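Local coordinates for histone-lysine N-methyltransferase, H3 lysine-9 specific SUVH4 (Arabidopsis thaliana, PDB 4QEN), which methylates histone H3 using S-adenosyl-L-methionine, setting the H3K9 mark of transcriptional repression, and binds methylated DNA through its SRA domain, at residues Asn101-Leu106 and Cys159-Pro164; Pro105-Ile110 and Leu153-Cys158. All coordinates share one frame; numbering follows the deposited sequence.

Contact 1 (Asn101-Leu106 and Cys159-Pro164); sequences NYKLPL and CEYNVP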
loop_
_atom_site.group_PDB
_atom_site.type_symbol
_atom_site.label_atom_id
_atom_site.label_comp_id
_atom_site.label_asym_id
_atom_site.label_seq_id
_atom_site.Cartn_x
_atom_site.Cartn_y
_atom_site.Cartn_z
ATOM N N ASN A 101 9.060 19.541 33.261
ATOM C CA ASN A 101 10.453 19.993 33.250
ATOM C C ASN A 101 10.916 20.519 31.897
ATOM O O ASN A 101 12.018 21.051 31.781
ATOM C CB ASN A 101 11.403 18.894 33.732
ATOM C CG ASN A 101 11.083 18.418 35.131
ATOM O OD1 ASN A 101 11.174 19.177 36.091
ATOM N ND2 ASN A 101 10.699 17.159 35.253
ATOM N N TYR A 102 10.095 20.343 30.865
ATOM C CA TYR A 102 10.342 21.009 29.595
ATOM C C TYR A 102 9.525 22.300 29.574
ATOM O O TYR A 102 8.596 22.470 30.362
ATOM C CB TYR A 102 9.929 20.129 28.413
ATOM C CG TYR A 102 10.657 18.807 28.273
ATOM C CD1 TYR A 102 11.983 18.654 28.679
ATOM C CD2 TYR A 102 10.010 17.705 27.719
ATOM C CE1 TYR A 102 12.640 17.429 28.529
ATOM C CE2 TYR A 102 10.651 16.484 27.573
ATOM C CZ TYR A 102 11.967 16.350 27.978
ATOM O OH TYR A 102 12.588 15.124 27.824
ATOM N N LYS A 103 9.873 23.210 28.675
ATOM C CA LYS A 103 9.099 24.427 28.485
ATOM C C LYS A 103 8.244 24.194 27.252
ATOM O O LYS A 103 8.762 23.785 26.220
ATOM C CB LYS A 103 10.037 25.603 28.247
ATOM C CG LYS A 103 9.384 26.970 28.279
ATOM C CD LYS A 103 10.228 27.952 29.093
ATOM C CE LYS A 103 11.722 27.795 28.806
ATOM N NZ LYS A 103 12.556 28.690 29.659
ATOM N N LEU A 104 6.938 24.416 27.363
ATOM C CA LEU A 104 6.045 24.210 26.224
ATOM C C LEU A 104 5.708 25.547 25.559
ATOM O O LEU A 104 5.827 26.587 26.191
ATOM C CB LEU A 104 4.800 23.435 26.658
ATOM C CG LEU A 104 5.225 21.961 26.726
ATOM C CD1 LEU A 104 5.389 21.463 28.150
ATOM C CD2 LEU A 104 4.299 21.085 25.929
ATOM N N PRO A 105 5.322 25.535 24.272
ATOM C CA PRO A 105 5.128 24.394 23.359
ATOM C C PRO A 105 6.444 23.736 22.944
ATOM O O PRO A 105 7.515 24.336 23.046
ATOM C CB PRO A 105 4.450 25.031 22.144
ATOM C CG PRO A 105 4.938 26.438 22.146
ATOM C CD PRO A 105 5.068 26.823 23.601
ATOM N N LEU A 106 6.348 22.499 22.474
ATOM C CA LEU A 106 7.526 21.689 22.198
ATOM C C LEU A 106 7.242 20.842 20.959
ATOM O O LEU A 106 6.281 20.070 20.943
ATOM C CB LEU A 106 7.805 20.783 23.401
ATOM C CG LEU A 106 9.081 19.926 23.400
ATOM C CD1 LEU A 106 10.327 20.811 23.503
ATOM C CD2 LEU A 106 9.039 18.912 24.546
ATOM N N CYS A 159 15.369 22.871 20.883
ATOM C CA CYS A 159 16.798 23.153 20.883
ATOM C C CYS A 159 17.270 23.253 22.328
ATOM O O CYS A 159 18.269 22.651 22.692
ATOM C CB CYS A 159 17.114 24.424 20.083
ATOM S SG CYS A 159 18.877 24.893 20.113
ATOM N N GLU A 160 16.503 23.932 23.175
ATOM C CA GLU A 160 17.001 24.239 24.519
ATOM C C GLU A 160 16.952 23.047 25.475
ATOM O O GLU A 160 17.720 22.987 26.440
ATOM C CB GLU A 160 16.223 25.410 25.105
ATOM C CG GLU A 160 16.460 26.680 24.310
ATOM C CD GLU A 160 15.475 27.787 24.623
ATOM O OE1 GLU A 160 14.389 27.506 25.199
ATOM O OE2 GLU A 160 15.799 28.937 24.263
ATOM N N TYR A 161 16.049 22.102 25.211
ATOM C CA TYR A 161 15.868 20.964 26.119
ATOM C C TYR A 161 16.401 19.636 25.549
ATOM O O TYR A 161 16.207 18.571 26.142
ATOM C CB TYR A 161 14.391 20.866 26.551
ATOM C CG TYR A 161 14.026 22.009 27.479
ATOM C CD1 TYR A 161 14.254 21.919 28.849
ATOM C CD2 TYR A 161 13.516 23.199 26.976
ATOM C CE1 TYR A 161 13.951 22.978 29.699
ATOM C CE2 TYR A 161 13.207 24.264 27.816
ATOM C CZ TYR A 161 13.432 24.147 29.171
ATOM O OH TYR A 161 13.132 25.198 30.001
ATOM N N ASN A 162 17.076 19.727 24.407
ATOM C CA ASN A 162 17.631 18.560 23.723
ATOM C C ASN A 162 16.556 17.533 23.397
ATOM O O ASN A 162 16.731 16.332 23.619
ATOM C CB ASN A 162 18.741 17.906 24.552
ATOM C CG ASN A 162 20.066 18.641 24.439
ATOM O OD1 ASN A 162 20.228 19.528 23.597
ATOM N ND2 ASN A 162 21.023 18.271 25.286
ATOM N N VAL A 163 15.438 18.021 22.888
ATOM C CA VAL A 163 14.361 17.152 22.448
ATOM C C VAL A 163 14.419 17.076 20.934
ATOM O O VAL A 163 14.275 18.089 20.249
ATOM C CB VAL A 163 12.980 17.684 22.905
ATOM C CG1 VAL A 163 11.849 16.937 22.187
ATOM C CG2 VAL A 163 12.845 17.565 24.432
ATOM N N PRO A 164 14.656 15.871 20.404
ATOM C CA PRO A 164 14.780 15.698 18.955
ATOM C C PRO A 164 13.404 15.763 18.293
ATOM O O PRO A 164 12.379 15.582 18.951
ATOM C CB PRO A 164 15.340 14.282 18.828
ATOM C CG PRO A 164 14.752 13.549 20.006
ATOM C CD PRO A 164 14.782 14.592 21.130
HETATM O O HOH W 1 13.394 29.498 26.752
#

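Contact 2 (Pro105-Ile110 and Leu153-Cys158); sequences PLAVSI and LALKHC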
loop_
_atom_site.group_PDB
_atom_site.type_symbol
_atom_site.label_atom_id
_atom_site.label_comp_id
_atom_site.label_asym_id
_atom_site.label_seq_id
_atom_site.Cartn_x
_atom_site.Cartn_y
_atom_site.Cartn_z
ATOM N N PRO A 105 5.322 25.535 24.272
ATOM C CA PRO A 105 5.128 24.394 23.359
ATOM C C PRO A 105 6.444 23.736 22.944
ATOM O O PRO A 105 7.515 24.336 23.046
ATOM C CB PRO A 105 4.450 25.031 22.144
ATOM C CG PRO A 105 4.938 26.438 22.146
ATOM C CD PRO A 105 5.068 26.823 23.601
ATOM N N LEU A 106 6.348 22.499 22.474
ATOM C CA LEU A 106 7.526 21.689 22.198
ATOM C C LEU A 106 7.242 20.842 20.959
ATOM O O LEU A 106 6.281 20.070 20.943
ATOM C CB LEU A 106 7.805 20.783 23.401
ATOM C CG LEU A 106 9.081 19.926 23.400
ATOM C CD1 LEU A 106 10.327 20.811 23.503
ATOM C CD2 LEU A 106 9.039 18.912 24.546
ATOM N N ALA A 107 8.063 20.985 19.926
ATOM C CA ALA A 107 7.808 20.307 18.658
ATOM C C ALA A 107 8.172 18.837 18.747
ATOM O O ALA A 107 9.106 18.465 19.462
ATOM C CB ALA A 107 8.587 20.963 17.548
ATOM N N VAL A 108 7.438 18.001 18.016
ATOM C CA VAL A 108 7.776 16.589 17.955
ATOM C C VAL A 108 7.949 16.142 16.517
ATOM O O VAL A 108 8.615 15.134 16.273
ATOM C CB VAL A 108 6.729 15.684 18.645
ATOM C CG1 VAL A 108 6.600 16.040 20.123
ATOM C CG2 VAL A 108 5.385 15.773 17.927
ATOM N N SER A 109 7.373 16.874 15.556
ATOM C CA SER A 109 7.442 16.369 14.175
ATOM C C SER A 109 7.399 17.499 13.147
ATOM O O SER A 109 6.599 18.402 13.273
ATOM C CB SER A 109 6.288 15.372 13.916
ATOM O OG SER A 109 6.182 15.027 12.541
ATOM N N ILE A 110 8.267 17.459 12.144
ATOM C CA ILE A 110 8.192 18.431 11.061
ATOM C C ILE A 110 8.193 17.784 9.681
ATOM O O ILE A 110 8.752 16.695 9.464
ATOM C CB ILE A 110 9.351 19.464 11.099
ATOM C CG1 ILE A 110 10.685 18.803 10.742
ATOM C CG2 ILE A 110 9.417 20.182 12.447
ATOM C CD1 ILE A 110 11.856 19.762 10.848
ATOM N N LEU A 153 8.462 28.719 18.319
ATOM C CA LEU A 153 8.758 28.644 19.740
ATOM C C LEU A 153 8.966 27.167 20.072
ATOM O O LEU A 153 9.904 26.799 20.794
ATOM C CB LEU A 153 7.590 29.216 20.538
ATOM C CG LEU A 153 7.794 29.469 22.026
ATOM C CD1 LEU A 153 9.119 30.210 22.290
ATOM C CD2 LEU A 153 6.614 30.279 22.547
ATOM N N ALA A 154 8.122 26.317 19.482
ATOM C CA ALA A 154 8.192 24.891 19.793
ATOM C C ALA A 154 9.574 24.328 19.460
ATOM O O ALA A 154 10.194 23.640 20.277
ATOM C CB ALA A 154 7.103 24.130 19.061
ATOM N N LEU A 155 10.072 24.693 18.282
ATOM C CA LEU A 155 11.393 24.284 17.847
ATOM C C LEU A 155 12.502 24.882 18.715
ATOM O O LEU A 155 13.497 24.217 19.003
ATOM C CB LEU A 155 11.613 24.621 16.369
ATOM C CG LEU A 155 10.836 23.686 15.420
ATOM C CD1 LEU A 155 10.869 24.194 13.982
ATOM C CD2 LEU A 155 11.398 22.250 15.503
ATOM N N LYS A 156 12.308 26.121 19.157
ATOM C CA LYS A 156 13.292 26.745 20.029
ATOM C C LYS A 156 13.373 25.904 21.285
ATOM O O LYS A 156 14.475 25.615 21.774
ATOM C CB LYS A 156 12.869 28.168 20.387
ATOM C CG LYS A 156 13.576 28.792 21.614
ATOM C CD LYS A 156 13.091 30.254 21.789
ATOM C CE LYS A 156 14.000 31.058 22.707
ATOM N NZ LYS A 156 13.836 30.648 24.101
ATOM N N HIS A 157 12.215 25.469 21.784
ATOM C CA HIS A 157 12.245 24.714 23.028
ATOM C C HIS A 157 12.924 23.358 22.804
ATOM O O HIS A 157 13.675 22.887 23.674
ATOM C CB HIS A 157 10.857 24.619 23.667
ATOM C CG HIS A 157 10.359 25.942 24.176
ATOM N ND1 HIS A 157 9.019 26.228 24.334
ATOM C CD2 HIS A 157 11.032 27.056 24.558
ATOM C CE1 HIS A 157 8.890 27.466 24.792
ATOM N NE2 HIS A 157 10.093 27.991 24.934
ATOM N N CYS A 158 12.739 22.788 21.609
ATOM C CA CYS A 158 13.410 21.524 21.299
ATOM C C CYS A 158 14.912 21.735 21.405
ATOM O O CYS A 158 15.634 20.897 21.963
ATOM C CB CYS A 158 13.069 21.061 19.891
ATOM S SG CYS A 158 11.410 20.386 19.768
#

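Contact 1 (Asn101-Leu106 and Cys159-Pro164)
Tyr161 lays its side chain against the backbone of Tyr102 and Lys103. Tyr161 CB lies 3.9 Å from CD1 of the Tyr102 ring, where the two tyrosines run past each other in opposite directions. With CG anti to the carbonyl carbon (chi1 -70°), the ring then reaches across the loop. Tyr102 CA sits over one face, 4.2 Å from the Tyr161 ring centroid and 15° off the normal, a CH-pi contact; Lys103 N lies above the same face, nearer the rim. Further out, Tyr161 CE2 meets Lys103 CB at 3.5 Å. At the tip, Tyr161 OH is 3.2 Å from Lys103 CE, which lies at the ring edge, in plane. Lys103 NZ makes a weak bond to a water, which donates a hydrogen bond to Glu160 OE1; Glu160 OE2 is in a salt bridge with Lys156. Val163 CG2 supplies a second CH-pi contact, 4.0 Å from the centroid of the Tyr102 ring and over its face, and also meets Leu106 CD2 tip to tip. Val163 follows Asn162, whose positive phi of 57° and two bonds back into the last turn mark a Schellman motif, the C-terminal cap of helix 151-161 in the SRA domain.

Contact 2 (Pro105-Ile110 and Leu153-Cys158)
His157 ND1 donates a hydrogen bond to Pro105 O over 2.7 Å. The acceptor lies at the ring edge, 13° out of the imidazole plane, while the donor lies in the carbonyl plane, so both flat groups are well turned for the bond despite an N-H...O angle of 149°. The same oxygen takes a nearly straight CA-H...O contact from Ala154 (174° at the hydrogen), meeting two groups one helical turn apart. Next along the strand, Ala107 N makes a weak bond of 3.4 Å to Ala154 O, which also accepts the helical bond from Cys158 N. Ala107 and Ala154 permit close approach, and with Leu106 CB directed away from the helix, the Leu106 and Ala154 CA atoms are 4.1 Å apart. Ala107 CB fits among Ala154 CB, Leu155 CD2 and Cys158 SG, the sulfur at 3.6 Å. Helix 153-158 crosses strand 106-110 at a right angle, its axis 5.6 Å away, packed on the SRA domain's mixed beta-sheet. Flanking this, Pro105, just before the strand, puts CD 3.9 Å from Leu153 CD2, and Ile110 CG2 meets Leu155 CD2. In the next shell, Tyr90 of strand 88-91 touches Pro105 and Ala154, and Ile88 touches Ala107 and Leu155. Within the sheet, backbone bonds tie the strand to both neighbours, with Val108 and Ser109 facing Asp89 in a classic beta bulge and Val108 and Ile110 bonded to Arg166.

From the N terminus, the chain leaves strand 88-91, passes through loop segment 101-106 and enters strand 106-112; helix 151-161 comes later. Contact 2 closes the inner loop, with 42 residues between its segments. Contact 1 closes an outer loop with 52 residues between, so contact 2 nests inside it rather than crossing it. Their first segments share Pro105 and Leu106, and their centres are about 7 Å apart. A probable hydrogen bond from Val163 N, past the helix end in contact 1, reaches back to Cys158 O in contact 2. Contact 1 joins the helix end to the loop and contact 2 its body to the sheet; strand 165-172, which follows, pairs in parallel with 106-112.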